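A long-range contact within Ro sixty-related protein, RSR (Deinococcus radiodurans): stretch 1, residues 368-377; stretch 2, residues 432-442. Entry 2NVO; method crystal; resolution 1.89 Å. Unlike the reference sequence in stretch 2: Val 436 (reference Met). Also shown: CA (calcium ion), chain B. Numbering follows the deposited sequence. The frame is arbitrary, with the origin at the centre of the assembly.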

# COMPACT_ATOMS: atom_id res chain seq x y z
N ALA A 368 7.61 -1.40 -22.44
CA ALA A 368 6.98 -0.93 -23.66
C ALA A 368 5.91 0.10 -23.25
O ALA A 368 4.94 -0.25 -22.59
N LEU A 369 6.15 1.35 -23.60
CA LEU A 369 5.31 2.47 -23.22
C LEU A 369 4.36 2.86 -24.34
O LEU A 369 4.77 3.05 -25.48
N ASP A 370 3.09 2.97 -23.99
CA ASP A 370 2.11 3.68 -24.79
C ASP A 370 2.60 5.13 -24.87
O ASP A 370 2.87 5.77 -23.85
N VAL A 371 2.75 5.65 -26.08
CA VAL A 371 3.26 7.01 -26.28
C VAL A 371 2.24 7.94 -26.95
O VAL A 371 2.60 9.01 -27.42
N SER A 372 0.99 7.51 -27.00
CA SER A 372 -0.04 8.31 -27.66
C SER A 372 -0.50 9.46 -26.77
O SER A 372 -0.22 9.48 -25.57
N GLY A 373 -1.23 10.41 -27.37
CA GLY A 373 -1.60 11.64 -26.69
C GLY A 373 -2.45 11.51 -25.44
O GLY A 373 -2.32 12.33 -24.51
N SER A 374 -3.31 10.50 -25.38
CA SER A 374 -4.16 10.35 -24.21
C SER A 374 -3.34 10.05 -22.95
O SER A 374 -3.82 10.26 -21.84
N MET A 375 -2.10 9.60 -23.13
CA MET A 375 -1.22 9.34 -21.97
C MET A 375 -0.97 10.63 -21.18
O MET A 375 -0.57 10.59 -20.03
N THR A 376 -1.20 11.78 -21.82
CA THR A 376 -1.05 13.07 -21.14
C THR A 376 -2.32 13.50 -20.36
O THR A 376 -2.35 14.58 -19.75
N CYS A 377 -3.34 12.64 -20.35
CA CYS A 377 -4.58 12.95 -19.63
C CYS A 377 -4.77 12.03 -18.44
O CYS A 377 -4.49 10.84 -18.54
N LYS A 432 10.31 11.94 -24.43
CA LYS A 432 10.69 10.80 -25.25
C LYS A 432 9.58 9.77 -25.33
O LYS A 432 9.55 8.98 -26.25
N ALA A 433 8.67 9.81 -24.35
CA ALA A 433 7.55 8.89 -24.28
C ALA A 433 6.25 9.52 -24.82
O ALA A 433 5.16 9.18 -24.37
N GLN A 434 6.39 10.44 -25.76
CA GLN A 434 5.24 11.04 -26.44
C GLN A 434 5.56 11.14 -27.92
O GLN A 434 6.63 11.59 -28.32
N SER A 435 4.64 10.66 -28.74
CA SER A 435 4.85 10.67 -30.16
C SER A 435 3.52 10.97 -30.83
O SER A 435 2.55 10.24 -30.63
N VAL A 436 3.49 12.04 -31.60
CA VAL A 436 2.30 12.43 -32.38
C VAL A 436 1.75 11.29 -33.25
O VAL A 436 0.54 11.15 -33.39
N SER A 437 2.63 10.49 -33.83
CA SER A 437 2.17 9.32 -34.57
C SER A 437 2.44 8.08 -33.74
O SER A 437 3.54 7.88 -33.23
N PHE A 438 1.42 7.26 -33.58
CA PHE A 438 1.52 6.13 -32.67
C PHE A 438 0.80 4.97 -33.31
O PHE A 438 0.10 5.15 -34.31
N GLY A 439 0.97 3.78 -32.75
CA GLY A 439 0.23 2.61 -33.19
C GLY A 439 -0.58 2.06 -32.03
O GLY A 439 -0.55 2.61 -30.94
N GLY A 440 -1.31 0.99 -32.29
CA GLY A 440 -2.16 0.38 -31.29
C GLY A 440 -1.31 -0.15 -30.15
O GLY A 440 -0.18 -0.61 -30.35
N THR A 441 -1.84 -0.09 -28.94
CA THR A 441 -1.09 -0.59 -27.79
C THR A 441 -1.24 -2.12 -27.69
O THR A 441 -2.03 -2.63 -26.92
N ASP A 442 -0.44 -2.84 -28.47
CA ASP A 442 -0.57 -4.29 -28.57
C ASP A 442 0.41 -4.97 -27.62
O ASP A 442 1.62 -4.96 -27.88

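This is a mixed contact between two largely irregular stretches, in which a small apolar patch and one backbone hydrogen bond sit beside a polar network that leads to a calcium ion; together the two sides bury 507 Å². The backbones come closest near Val 371 and Gln 434, whose CA atoms lie 4.5 Å apart. There Ser 435 N donates to Val 371 O at 2.9 Å with an N-H...O angle of 158°. Two CA-H...O contacts lie beside it, Val 371 CA to Ala 433 O and Gln 434 CA to the same Val 371 O, both at 3.5 Å.

Val 371 has the largest covered area, although its CA-to-CB bond points sideways. With chi1 at -65° (m), it places CG2 3.8 Å from Ser 435 CB and 4.4 Å from Phe 438 CB, while CG1 lies 4.5 Å from Ala 433 CB. Leu 369 points toward stretch 2; its m, p rotamer brings CD2 to 3.9 Å from Ala 433 CB, so this small methyl is met by both apolar residues.

Phe 438 also points toward its partner, with chi1 55° (p) and chi2 85°. Ser 372 CB lies over one face of the ring, 3.6 Å from the centroid and 14° off the normal, the geometry of a CH-pi contact. Chi1 of 61° (p) directs Ser 372 OG to Asp 370 OD1, to which it donates at 2.7 Å, and Ser 372 OG also binds the calcium ion at 2.6 Å.

Asp 370 (chi1 t) starts sideways, but its carboxylate end comes nearer to stretch 2. Thr 441, m and pointing toward stretch 1, donates from OG1 to Asp 370 OD2 at 2.6 Å. Asp 370 OD1 accepts from Ser 372 N at 3.1 Å, and Asp 370 OD2 accepts from water 3 at 2.6 Å. That water is a calcium ligand at 2.5 Å, so the carboxylate reaches the ion through it. Ser 374 OG and water 4, each 2.5 Å from the ion, also bind it, as does one atom elsewhere in the structure.

Two further waters span the stretches. Water 1 lies 2.7 Å from Asp 370 O and 2.8 Å from Ala 433 O. Water 2 lies 2.7 Å from both Thr 441 OG1 and Gly 439 O, with a weak contact to Asp 370 OD1 at 3.3 Å.

Gln 434 leaves its backbone pointing away, yet its m, m rotamer returns the side-chain end to the 3-10 segment, near Gly 373 and Thr 376.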

# COMPACT_ATOMS: atom_id res chain seq x y z
CB ALA A 368 6.37 -2.09 -24.38
CB LEU A 369 6.19 3.69 -22.90
CG LEU A 369 6.79 3.84 -21.51
CD1 LEU A 369 7.17 2.49 -20.91
CD2 LEU A 369 7.93 4.84 -21.49
CB ASP A 370 0.74 3.57 -24.08
CG ASP A 370 -0.43 4.05 -24.95
OD1 ASP A 370 -0.27 5.06 -25.65
OD2 ASP A 370 -1.51 3.42 -24.91
CB VAL A 371 4.58 7.01 -27.13
CG1 VAL A 371 5.71 6.29 -26.39
CG2 VAL A 371 4.34 6.39 -28.50
CB SER A 372 -1.22 7.42 -28.02
OG SER A 372 -1.80 6.86 -26.86
CB SER A 374 -5.23 9.28 -24.43
OG SER A 374 -4.63 7.99 -24.54
CB MET A 375 0.11 8.70 -22.42
CG MET A 375 -0.04 7.26 -22.94
SD MET A 375 -0.62 6.06 -21.72
CE MET A 375 0.90 5.78 -20.75
CB THR A 376 -0.60 14.21 -22.10
OG1 THR A 376 -1.68 14.54 -23.00
CG2 THR A 376 0.62 13.79 -22.89
CB CYS A 377 -5.81 12.83 -20.56
SG CYS A 377 -7.44 13.03 -19.71
CB LYS A 432 11.99 10.15 -24.73
CG LYS A 432 13.22 10.99 -25.00
CD LYS A 432 14.50 10.37 -24.41
CE LYS A 432 15.72 11.26 -24.70
NZ LYS A 432 16.86 10.86 -23.85
CB ALA A 433 7.34 8.44 -22.85
CB GLN A 434 4.90 12.42 -25.84
CG GLN A 434 3.98 12.31 -24.60
CD GLN A 434 2.64 11.67 -24.96
OE1 GLN A 434 2.31 10.54 -24.54
NE2 GLN A 434 1.88 12.37 -25.77
CB SER A 435 5.42 9.32 -30.62
OG SER A 435 5.41 9.23 -32.02
CB VAL A 436 2.60 13.63 -33.30
CG1 VAL A 436 1.36 14.04 -34.05
CG2 VAL A 436 3.14 14.79 -32.48
CB SER A 437 2.83 9.23 -35.95
OG SER A 437 4.19 8.84 -35.83
CB PHE A 438 0.90 6.49 -31.32
CG PHE A 438 -0.53 6.97 -31.42
CD1 PHE A 438 -1.56 6.06 -31.46
CD2 PHE A 438 -0.81 8.32 -31.52
CE1 PHE A 438 -2.89 6.49 -31.57
CE2 PHE A 438 -2.13 8.76 -31.63
CZ PHE A 438 -3.17 7.84 -31.65
CB THR A 441 -1.48 0.14 -26.50
OG1 THR A 441 -1.11 1.52 -26.65
CG2 THR A 441 -0.70 -0.45 -25.32
CB ASP A 442 -0.27 -4.72 -30.01
CG ASP A 442 -0.37 -6.22 -30.23
OD1 ASP A 442 -0.60 -6.98 -29.28
OD2 ASP A 442 -0.23 -6.63 -31.39
CA CA B . -4.31 6.45 -26.51
O HOH W 1 3.59 8.00 -22.43
O HOH W 2 -1.19 3.53 -28.45
O HOH W 3 -3.57 4.98 -24.70
O HOH W 4 -3.79 4.85 -28.32